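Local atomic coordinates of DNA polymerase III subunit beta (Helicobacter pylori 26695, PDB entry 4S3I), a protein that acts as the sliding clamp of DNA replication, tethering DNA polymerases and other proteins to DNA and so conferring processivity. Residues A[158-169]-A[190-201]; A[219-227]-A[234-242]. All coordinates share one frame; numbering follows the deposited sequence.

Interaction 1 of 2, residues A[158-169]-A[190-201]; sequences GILMQFDQKHQT and IHSTEEDISCIL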
loop_
_atom_site.group_PDB
_atom_site.type_symbol
_atom_site.label_atom_id
_atom_site.label_comp_id
_atom_site.label_asym_id
_atom_site.label_seq_id
_atom_site.Cartn_x
_atom_site.Cartn_y
_atom_site.Cartn_z
ATOM N N GLY A 158 4.438 -21.983 15.150
ATOM C CA GLY A 158 3.002 -21.922 15.325
ATOM C C GLY A 158 2.595 -21.358 16.672
ATOM O O GLY A 158 3.448 -21.048 17.503
ATOM N N ILE A 159 1.287 -21.234 16.885
ATOM C CA ILE A 159 0.770 -20.782 18.166
ATOM C C ILE A 159 0.261 -21.974 18.966
ATOM O O ILE A 159 -0.416 -22.873 18.429
ATOM C CB ILE A 159 -0.322 -19.715 17.986
ATOM C CG1 ILE A 159 -0.724 -19.108 19.337
ATOM C CG2 ILE A 159 -1.530 -20.287 17.248
ATOM C CD1 ILE A 159 -1.361 -17.747 19.191
ATOM N N LEU A 160 0.620 -22.011 20.245
ATOM C CA LEU A 160 0.204 -23.104 21.114
ATOM C C LEU A 160 -1.182 -22.860 21.708
ATOM O O LEU A 160 -1.448 -21.784 22.234
ATOM C CB LEU A 160 1.205 -23.316 22.247
ATOM C CG LEU A 160 0.714 -24.249 23.362
ATOM C CD1 LEU A 160 0.476 -25.674 22.843
ATOM C CD2 LEU A 160 1.672 -24.266 24.550
ATOM N N MET A 161 -2.055 -23.866 21.621
ATOM C CA MET A 161 -3.307 -23.863 22.375
ATOM C C MET A 161 -3.276 -25.041 23.325
ATOM O O MET A 161 -3.330 -26.200 22.897
ATOM C CB MET A 161 -4.521 -23.962 21.447
ATOM C CG MET A 161 -4.692 -22.753 20.532
ATOM S SD MET A 161 -5.995 -23.015 19.321
ATOM C CE MET A 161 -7.466 -22.819 20.349
ATOM N N GLN A 162 -3.170 -24.746 24.615
ATOM C CA GLN A 162 -3.096 -25.793 25.626
ATOM C C GLN A 162 -4.405 -25.862 26.404
ATOM O O GLN A 162 -4.796 -24.889 27.065
ATOM C CB GLN A 162 -1.936 -25.519 26.582
ATOM C CG GLN A 162 -1.563 -26.681 27.496
ATOM C CD GLN A 162 -0.243 -26.434 28.219
ATOM O OE1 GLN A 162 0.814 -26.902 27.787
ATOM N NE2 GLN A 162 -0.298 -25.681 29.314
ATOM N N PHE A 163 -5.085 -27.002 26.308
ATOM C CA PHE A 163 -6.379 -27.187 26.958
ATOM C C PHE A 163 -6.222 -27.931 28.271
ATOM O O PHE A 163 -5.666 -29.033 28.303
ATOM C CB PHE A 163 -7.322 -27.993 26.058
ATOM C CG PHE A 163 -7.707 -27.288 24.787
ATOM C CD1 PHE A 163 -8.831 -26.473 24.743
ATOM C CD2 PHE A 163 -6.957 -27.451 23.632
ATOM C CE1 PHE A 163 -9.200 -25.823 23.569
ATOM C CE2 PHE A 163 -7.312 -26.793 22.450
ATOM C CZ PHE A 163 -8.440 -25.983 22.421
ATOM N N ASP A 164 -6.712 -27.329 29.351
ATOM C CA ASP A 164 -6.828 -28.022 30.636
ATOM C C ASP A 164 -8.310 -28.241 30.935
ATOM O O ASP A 164 -8.993 -27.325 31.412
ATOM C CB ASP A 164 -6.178 -27.199 31.760
ATOM C CG ASP A 164 -6.166 -27.928 33.104
ATOM O OD1 ASP A 164 -7.188 -28.535 33.503
ATOM O OD2 ASP A 164 -5.116 -27.887 33.772
ATOM N N GLN A 165 -8.800 -29.449 30.662
ATOM C CA GLN A 165 -10.209 -29.778 30.862
ATOM C C GLN A 165 -10.618 -29.637 32.331
ATOM O O GLN A 165 -11.701 -29.134 32.631
ATOM C CB GLN A 165 -10.519 -31.188 30.328
ATOM C CG GLN A 165 -11.588 -31.979 31.109
ATOM C CD GLN A 165 -13.012 -31.625 30.708
ATOM O OE1 GLN A 165 -13.828 -31.232 31.547
ATOM N NE2 GLN A 165 -13.322 -31.779 29.423
ATOM N N LYS A 166 -9.743 -30.060 33.239
ATOM C CA LYS A 166 -10.080 -30.081 34.661
ATOM C C LYS A 166 -10.335 -28.681 35.190
ATOM O O LYS A 166 -11.307 -28.435 35.911
ATOM C CB LYS A 166 -8.964 -30.727 35.484
ATOM C CG LYS A 166 -9.465 -31.759 36.478
ATOM C CD LYS A 166 -9.705 -33.099 35.784
ATOM C CE LYS A 166 -11.109 -33.649 36.022
ATOM N NZ LYS A 166 -12.134 -32.972 35.174
ATOM N N HIS A 167 -9.454 -27.762 34.817
ATOM C CA HIS A 167 -9.521 -26.414 35.339
ATOM C C HIS A 167 -10.236 -25.473 34.373
ATOM O O HIS A 167 -10.397 -24.290 34.665
ATOM C CB HIS A 167 -8.118 -25.933 35.714
ATOM C CG HIS A 167 -7.439 -26.816 36.718
ATOM N ND1 HIS A 167 -6.375 -27.631 36.398
ATOM C CD2 HIS A 167 -7.699 -27.033 38.032
ATOM C CE1 HIS A 167 -5.996 -28.300 37.475
ATOM N NE2 HIS A 167 -6.786 -27.957 38.477
ATOM N N GLN A 168 -10.694 -26.024 33.247
ATOM C CA GLN A 168 -11.443 -25.263 32.250
ATOM C C GLN A 168 -10.677 -24.005 31.840
ATOM O O GLN A 168 -11.206 -22.880 31.832
ATOM C CB GLN A 168 -12.843 -24.929 32.764
ATOM C CG GLN A 168 -13.704 -26.181 33.029
ATOM C CD GLN A 168 -14.025 -26.978 31.756
ATOM O OE1 GLN A 168 -15.004 -26.694 31.061
ATOM N NE2 GLN A 168 -13.206 -27.984 31.457
ATOM N N THR A 169 -9.403 -24.205 31.524
ATOM C CA THR A 169 -8.577 -23.104 31.072
ATOM C C THR A 169 -7.882 -23.465 29.778
ATOM O O THR A 169 -7.429 -24.598 29.588
ATOM C CB THR A 169 -7.527 -22.644 32.123
ATOM O OG1 THR A 169 -6.443 -23.580 32.176
ATOM C CG2 THR A 169 -8.154 -22.488 33.497
ATOM N N ILE A 190 -14.621 -26.633 28.260
ATOM C CA ILE A 190 -13.816 -27.506 27.412
ATOM C C ILE A 190 -14.363 -28.921 27.414
ATOM O O ILE A 190 -14.510 -29.541 28.475
ATOM C CB ILE A 190 -12.340 -27.526 27.863
ATOM C CG1 ILE A 190 -11.728 -26.137 27.719
ATOM C CG2 ILE A 190 -11.536 -28.562 27.068
ATOM C CD1 ILE A 190 -10.257 -26.060 28.140
ATOM N N HIS A 191 -14.675 -29.431 26.227
ATOM C CA HIS A 191 -15.039 -30.836 26.090
ATOM C C HIS A 191 -13.869 -31.575 25.464
ATOM O O HIS A 191 -13.412 -31.224 24.376
ATOM C CB HIS A 191 -16.307 -30.998 25.249
ATOM C CG HIS A 191 -17.468 -30.222 25.776
ATOM N ND1 HIS A 191 -18.386 -30.755 26.658
ATOM C CD2 HIS A 191 -17.847 -28.936 25.571
ATOM C CE1 HIS A 191 -19.284 -29.838 26.963
ATOM N NE2 HIS A 191 -18.980 -28.725 26.319
ATOM N N SER A 192 -13.371 -32.587 26.165
ATOM C CA SER A 192 -12.151 -33.262 25.754
ATOM C C SER A 192 -12.161 -34.694 26.249
ATOM O O SER A 192 -12.698 -34.982 27.318
ATOM C CB SER A 192 -10.922 -32.518 26.288
ATOM O OG SER A 192 -9.727 -33.162 25.893
ATOM N N THR A 193 -11.578 -35.595 25.467
ATOM C CA THR A 193 -11.472 -36.991 25.878
ATOM C C THR A 193 -10.282 -37.184 26.823
ATOM O O THR A 193 -10.251 -38.118 27.622
ATOM C CB THR A 193 -11.368 -37.919 24.656
ATOM O OG1 THR A 193 -10.279 -37.490 23.830
ATOM C CG2 THR A 193 -12.656 -37.857 23.838
ATOM N N GLU A 194 -9.311 -36.286 26.716
ATOM C CA GLU A 194 -8.126 -36.301 27.567
ATOM C C GLU A 194 -8.158 -35.136 28.554
ATOM O O GLU A 194 -8.763 -34.095 28.279
ATOM C CB GLU A 194 -6.855 -36.202 26.715
ATOM C CG GLU A 194 -6.138 -37.524 26.478
ATOM C CD GLU A 194 -4.648 -37.340 26.223
ATOM O OE1 GLU A 194 -4.275 -36.404 25.476
ATOM O OE2 GLU A 194 -3.850 -38.123 26.783
ATOM N N GLU A 195 -7.496 -35.308 29.697
ATOM C CA GLU A 195 -7.398 -34.241 30.694
ATOM C C GLU A 195 -6.626 -33.042 30.151
ATOM O O GLU A 195 -7.007 -31.884 30.364
ATOM C CB GLU A 195 -6.720 -34.746 31.969
ATOM C CG GLU A 195 -7.671 -35.231 33.060
ATOM C CD GLU A 195 -7.028 -35.197 34.438
ATOM O OE1 GLU A 195 -5.830 -34.853 34.525
ATOM O OE2 GLU A 195 -7.717 -35.507 35.433
ATOM N N ASP A 196 -5.524 -33.324 29.468
ATOM C CA ASP A 196 -4.730 -32.270 28.852
ATOM C C ASP A 196 -4.430 -32.602 27.396
ATOM O O ASP A 196 -4.130 -33.756 27.052
ATOM C CB ASP A 196 -3.444 -32.013 29.643
ATOM C CG ASP A 196 -3.659 -31.057 30.808
ATOM O OD1 ASP A 196 -3.370 -29.849 30.650
ATOM O OD2 ASP A 196 -4.126 -31.513 31.875
ATOM N N ILE A 197 -4.552 -31.591 26.539
ATOM C CA ILE A 197 -4.283 -31.762 25.116
ATOM C C ILE A 197 -3.768 -30.460 24.527
ATOM O O ILE A 197 -4.278 -29.373 24.842
ATOM C CB ILE A 197 -5.526 -32.282 24.331
ATOM C CG1 ILE A 197 -5.202 -32.429 22.839
ATOM C CG2 ILE A 197 -6.715 -31.363 24.532
ATOM C CD1 ILE A 197 -6.330 -33.045 22.005
ATOM N N SER A 198 -2.740 -30.564 23.691
ATOM C CA SER A 198 -2.122 -29.375 23.119
ATOM C C SER A 198 -2.211 -29.388 21.606
ATOM O O SER A 198 -1.880 -30.388 20.963
ATOM C CB SER A 198 -0.664 -29.264 23.560
ATOM O OG SER A 198 -0.584 -28.868 24.910
ATOM N N CYS A 199 -2.667 -28.277 21.044
ATOM C CA CYS A 199 -2.746 -28.123 19.597
ATOM C C CYS A 199 -1.823 -26.991 19.179
ATOM O O CYS A 199 -1.901 -25.890 19.732
ATOM C CB CYS A 199 -4.179 -27.789 19.170
ATOM S SG CYS A 199 -5.428 -29.021 19.633
ATOM N N ILE A 200 -0.947 -27.246 18.208
ATOM C CA ILE A 200 -0.110 -26.174 17.681
ATOM C C ILE A 200 -0.565 -25.800 16.273
ATOM O O ILE A 200 -0.402 -26.595 15.333
ATOM C CB ILE A 200 1.389 -26.555 17.634
ATOM C CG1 ILE A 200 1.895 -26.996 19.004
ATOM C CG2 ILE A 200 2.214 -25.369 17.164
ATOM C CD1 ILE A 200 3.280 -27.673 18.962
ATOM N N LEU A 201 -1.126 -24.599 16.135
ATOM C CA LEU A 201 -1.610 -24.101 14.850
ATOM C C LEU A 201 -0.507 -23.340 14.118
ATOM O O LEU A 201 0.077 -22.421 14.687
ATOM C CB LEU A 201 -2.762 -23.118 15.034
ATOM C CG LEU A 201 -4.099 -23.414 15.695
ATOM C CD1 LEU A 201 -5.186 -22.739 14.892
ATOM C CD2 LEU A 201 -4.374 -24.874 15.799
HETATM O O HOH W 1 1.941 -28.655 25.364
#
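Phe163 meets three residues of 190-201 at once. Its CD1 touches Ile190 CD1 at 3.7 Å, the methyl lying at the ring edge close to the ring plane; Ile197 runs alongside, its CG2 3.7 Å from Phe163 CB; and Cys199 SG comes obliquely to CE2 at 4.1 Å, a sulfur-aromatic contact. Phe163 shares the face of Met161, Ile197 and Cys199, and with CG anti to its carbonyl carbon (chi1 -66°) it turns CD1 to Ile190 and CE2 to Cys199. Farther along that face Met161, extended as far as its sulfur, brings SD against Leu201 CG.

Under these side chains strands 158-164 and 196-201 pair antiparallel. Met161 N donates to Cys199 O at 2.8 Å, with Cys199 N returning to Met161 O in a nearly straight bond (172°), and Ile159 exchanges the same pair of bonds with Leu201. The bond from Ile197 N to Phe163 O is weak. On the other face one water bridges Gln162 OE1 and Ser198 OG.

Beyond Asp164 the chain turns back, closing in a G1 bulge where Gln168 and Thr169 both face Asp164. Asp164 braces the turn, OD1 accepting from His167 N and OD2 from His167 ND1 at 2.9 Å, the latter in the imidazole plane. Gln168 OE1 takes the N-H of Ile190 at 2.8 Å, though the placing of that amide is less certain. Helix 135-143 packs on Ile159 and Met161, and strand 127-131 on Phe163. The face of Ile159, Met161, Phe163, Cys199 and Leu201 is thus apolar and largely buried, while the other changes from Leu160 and Ile200 to Gln162, Ser198 and, toward the turn, Asp164 and Asp196, whose repulsion the histidine bond may ease.

Interaction 2 of 2, residues A[219-227]-A[234-242]; sequences FKSDGMLAV and TFFTKLIDG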
loop_
_atom_site.group_PDB
_atom_site.type_symbol
_atom_site.label_atom_id
_atom_site.label_comp_id
_atom_site.label_asym_id
_atom_site.label_seq_id
_atom_site.Cartn_x
_atom_site.Cartn_y
_atom_site.Cartn_z
ATOM N N PHE A 219 -14.539 -24.586 17.806
ATOM C CA PHE A 219 -13.193 -25.035 17.505
ATOM C C PHE A 219 -13.113 -26.480 17.934
ATOM O O PHE A 219 -13.426 -26.805 19.089
ATOM C CB PHE A 219 -12.145 -24.203 18.263
ATOM C CG PHE A 219 -10.732 -24.757 18.162
ATOM C CD1 PHE A 219 -10.317 -25.826 18.960
ATOM C CD2 PHE A 219 -9.819 -24.198 17.277
ATOM C CE1 PHE A 219 -9.019 -26.329 18.858
ATOM C CE2 PHE A 219 -8.520 -24.695 17.176
ATOM C CZ PHE A 219 -8.120 -25.754 17.967
ATOM N N LYS A 220 -12.694 -27.350 17.018
ATOM C CA LYS A 220 -12.532 -28.764 17.336
ATOM C C LYS A 220 -11.228 -29.307 16.788
ATOM O O LYS A 220 -10.742 -28.852 15.755
ATOM C CB LYS A 220 -13.686 -29.596 16.765
ATOM C CG LYS A 220 -15.064 -29.213 17.252
ATOM C CD LYS A 220 -16.098 -29.511 16.173
ATOM C CE LYS A 220 -17.515 -29.312 16.674
ATOM N NZ LYS A 220 -17.911 -30.377 17.636
ATOM N N SER A 221 -10.693 -30.316 17.463
ATOM C CA SER A 221 -9.458 -30.936 17.016
ATOM C C SER A 221 -9.402 -32.416 17.347
ATOM O O SER A 221 -9.920 -32.864 18.385
ATOM C CB SER A 221 -8.248 -30.222 17.609
ATOM O OG SER A 221 -7.069 -30.876 17.199
ATOM N N ASP A 222 -8.773 -33.182 16.460
ATOM C CA ASP A 222 -8.577 -34.602 16.719
ATOM C C ASP A 222 -7.106 -34.892 17.003
ATOM O O ASP A 222 -6.676 -36.054 17.030
ATOM C CB ASP A 222 -9.097 -35.457 15.561
ATOM C CG ASP A 222 -8.408 -35.151 14.237
ATOM O OD1 ASP A 222 -7.642 -34.170 14.149
ATOM O OD2 ASP A 222 -8.653 -35.900 13.265
ATOM N N GLY A 223 -6.339 -33.826 17.230
ATOM C CA GLY A 223 -4.923 -33.961 17.516
ATOM C C GLY A 223 -4.096 -33.992 16.243
ATOM O O GLY A 223 -2.864 -34.018 16.298
ATOM N N MET A 224 -4.772 -33.983 15.094
ATOM C CA MET A 224 -4.089 -33.989 13.800
ATOM C C MET A 224 -4.476 -32.772 12.969
ATOM O O MET A 224 -3.627 -32.123 12.357
ATOM C CB MET A 224 -4.389 -35.290 13.044
ATOM C CG MET A 224 -3.848 -36.522 13.746
ATOM S SD MET A 224 -4.273 -38.060 12.908
ATOM C CE MET A 224 -3.490 -37.790 11.315
ATOM N N LEU A 225 -5.770 -32.469 12.959
ATOM C CA LEU A 225 -6.287 -31.290 12.287
ATOM C C LEU A 225 -7.049 -30.465 13.313
ATOM O O LEU A 225 -7.528 -30.997 14.321
ATOM C CB LEU A 225 -7.247 -31.680 11.158
ATOM C CG LEU A 225 -6.757 -32.628 10.060
ATOM C CD1 LEU A 225 -7.892 -32.941 9.105
ATOM C CD2 LEU A 225 -5.580 -32.029 9.290
ATOM N N ALA A 226 -7.159 -29.170 13.062
ATOM C CA ALA A 226 -8.110 -28.351 13.794
ATOM C C ALA A 226 -9.150 -27.848 12.803
ATOM O O ALA A 226 -8.815 -27.445 11.679
ATOM C CB ALA A 226 -7.425 -27.204 14.480
ATOM N N VAL A 227 -10.407 -27.865 13.225
ATOM C CA VAL A 227 -11.512 -27.424 12.392
ATOM C C VAL A 227 -12.288 -26.319 13.102
ATOM O O VAL A 227 -12.698 -26.479 14.253
ATOM C CB VAL A 227 -12.445 -28.609 12.058
ATOM C CG1 VAL A 227 -13.706 -28.124 11.336
ATOM C CG2 VAL A 227 -11.700 -29.639 11.220
ATOM N N THR A 234 -16.517 -23.376 7.128
ATOM C CA THR A 234 -15.802 -24.463 7.785
ATOM C C THR A 234 -14.348 -24.350 7.347
ATOM O O THR A 234 -14.033 -24.518 6.169
ATOM C CB THR A 234 -16.344 -25.849 7.406
ATOM O OG1 THR A 234 -17.749 -25.921 7.693
ATOM C CG2 THR A 234 -15.597 -26.953 8.177
ATOM N N PHE A 235 -13.472 -24.044 8.297
ATOM C CA PHE A 235 -12.051 -23.904 8.048
ATOM C C PHE A 235 -11.350 -25.070 8.704
ATOM O O PHE A 235 -11.760 -25.515 9.792
ATOM C CB PHE A 235 -11.565 -22.600 8.681
ATOM C CG PHE A 235 -10.065 -22.476 8.773
ATOM C CD1 PHE A 235 -9.360 -21.811 7.785
ATOM C CD2 PHE A 235 -9.363 -22.993 9.867
ATOM C CE1 PHE A 235 -7.973 -21.670 7.868
ATOM C CE2 PHE A 235 -7.980 -22.865 9.958
ATOM C CZ PHE A 235 -7.281 -22.198 8.951
ATOM N N PHE A 236 -10.299 -25.573 8.065
ATOM C CA PHE A 236 -9.413 -26.526 8.727
ATOM C C PHE A 236 -7.939 -26.211 8.483
ATOM O O PHE A 236 -7.573 -25.575 7.490
ATOM C CB PHE A 236 -9.711 -27.961 8.305
ATOM C CG PHE A 236 -9.031 -28.374 7.024
ATOM C CD1 PHE A 236 -7.770 -28.968 7.044
ATOM C CD2 PHE A 236 -9.661 -28.179 5.799
ATOM C CE1 PHE A 236 -7.133 -29.344 5.852
ATOM C CE2 PHE A 236 -9.047 -28.565 4.613
ATOM C CZ PHE A 236 -7.777 -29.141 4.640
ATOM N N THR A 237 -7.103 -26.672 9.401
ATOM C CA THR A 237 -5.662 -26.639 9.214
ATOM C C THR A 237 -5.040 -27.883 9.796
ATOM O O THR A 237 -5.502 -28.415 10.813
ATOM C CB THR A 237 -5.003 -25.390 9.858
ATOM O OG1 THR A 237 -3.579 -25.457 9.674
ATOM C CG2 THR A 237 -5.307 -25.329 11.352
ATOM N N LYS A 238 -4.004 -28.371 9.130
ATOM C CA LYS A 238 -3.204 -29.418 9.724
ATOM C C LYS A 238 -2.502 -28.763 10.905
ATOM O O LYS A 238 -2.231 -27.555 10.881
ATOM C CB LYS A 238 -2.185 -29.956 8.722
ATOM C CG LYS A 238 -1.483 -31.211 9.189
ATOM C CD LYS A 238 -0.272 -31.559 8.318
ATOM C CE LYS A 238 -0.650 -31.929 6.885
ATOM N NZ LYS A 238 0.520 -32.484 6.122
ATOM N N LEU A 239 -2.243 -29.540 11.948
ATOM C CA LEU A 239 -1.516 -29.037 13.107
ATOM C C LEU A 239 -0.024 -29.299 12.925
ATOM O O LEU A 239 0.380 -30.178 12.152
ATOM C CB LEU A 239 -1.987 -29.735 14.389
ATOM C CG LEU A 239 -3.458 -29.652 14.794
ATOM C CD1 LEU A 239 -3.721 -30.366 16.129
ATOM C CD2 LEU A 239 -3.920 -28.217 14.857
ATOM N N ILE A 240 0.797 -28.547 13.651
ATOM C CA ILE A 240 2.218 -28.862 13.736
ATOM C C ILE A 240 2.463 -29.986 14.738
ATOM O O ILE A 240 2.062 -29.886 15.902
ATOM C CB ILE A 240 3.040 -27.641 14.149
ATOM C CG1 ILE A 240 2.835 -26.514 13.138
ATOM C CG2 ILE A 240 4.517 -28.011 14.258
ATOM C CD1 ILE A 240 3.583 -25.239 13.479
ATOM N N ASP A 241 3.123 -31.051 14.282
ATOM C CA ASP A 241 3.442 -32.192 15.136
ATOM C C ASP A 241 4.631 -31.919 16.040
ATOM O O ASP A 241 5.591 -31.271 15.634
ATOM C CB ASP A 241 3.763 -33.424 14.290
ATOM C CG ASP A 241 2.528 -34.075 13.718
ATOM O OD1 ASP A 241 1.538 -34.232 14.466
ATOM O OD2 ASP A 241 2.554 -34.425 12.520
ATOM N N GLY A 242 4.577 -32.448 17.256
ATOM C CA GLY A 242 5.699 -32.340 18.169
ATOM C C GLY A 242 5.313 -31.757 19.511
ATOM O O GLY A 242 4.128 -31.640 19.840
#
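Leu239 reaches across to 219-227 with its two methyls parted, one to the turn and one to the strand. CD1 rests 3.6 Å from Ser221 OG and equally near the carbonyl carbon of Gly223, while CD2 packs on Ala226 CB at 3.7 Å. CG lies anti to the carbonyl carbon of Leu239 (chi1 -59°), a setting that directs the fork at the strand connection, and the backbone beneath is tied by Leu239 N to Met224 O at 3.0 Å. On the face opposite Ala226 and Thr237, Leu225 lays CD2 against the backbone of Lys238, 3.6 Å from its CA, and approaches the Phe236 ring only obliquely. Val227 divides its branches: CG2 meets Phe236 CB at 3.9 Å, and CG1 crosses Thr234 CG2 at a slant.

This is the antiparallel beta hairpin of strands 225-229 and 233-238, within the central of the clamp's three related domains. Ala226 and Thr237 form its hydrogen-bonded pair here, with Ala226 N to Thr237 O nearly straight (165°) and Thr237 N returning to Ala226 O.

The preceding turn, which joins strands 217-221 and 225-229, is fixed by two side chains. Asp222 OD1 accepts from Leu225 N nearly along its own C-O axis, and from Met224 N well above the carboxylate plane, the latter bond making an Asx turn. Ser221 OG both receives Gly223 N, as an ST turn, and donates to Leu225 O at 2.9 Å. Outside the hairpin, helix 203-212 packs under Phe235, and Phe120 meets the Phe236 ring edge-to-face.

How the interactions relate
Interactions 1 and 2 follow one another along the chain, 158-201 closing before 219-242 opens, with helix 203-212 between them, and their centres lie 12 Å apart within the central clamp domain. Strand pair 158-164/196-202 belongs to the sheet that continues toward the C-terminal domain, whereas the hairpin of interaction 2 pairs with strand 53-60 of the N-terminal domain; strand 190-192 sits at the edge of that second sheet. The two contacts meet directly: Phe163 CZ packs on Phe219 CE1, Leu201 CD2 on Leu239 CD2, and Ile200 O probably accepts from Ile240 N. Together they connect the two sheets through which the central domain joins its neighbours.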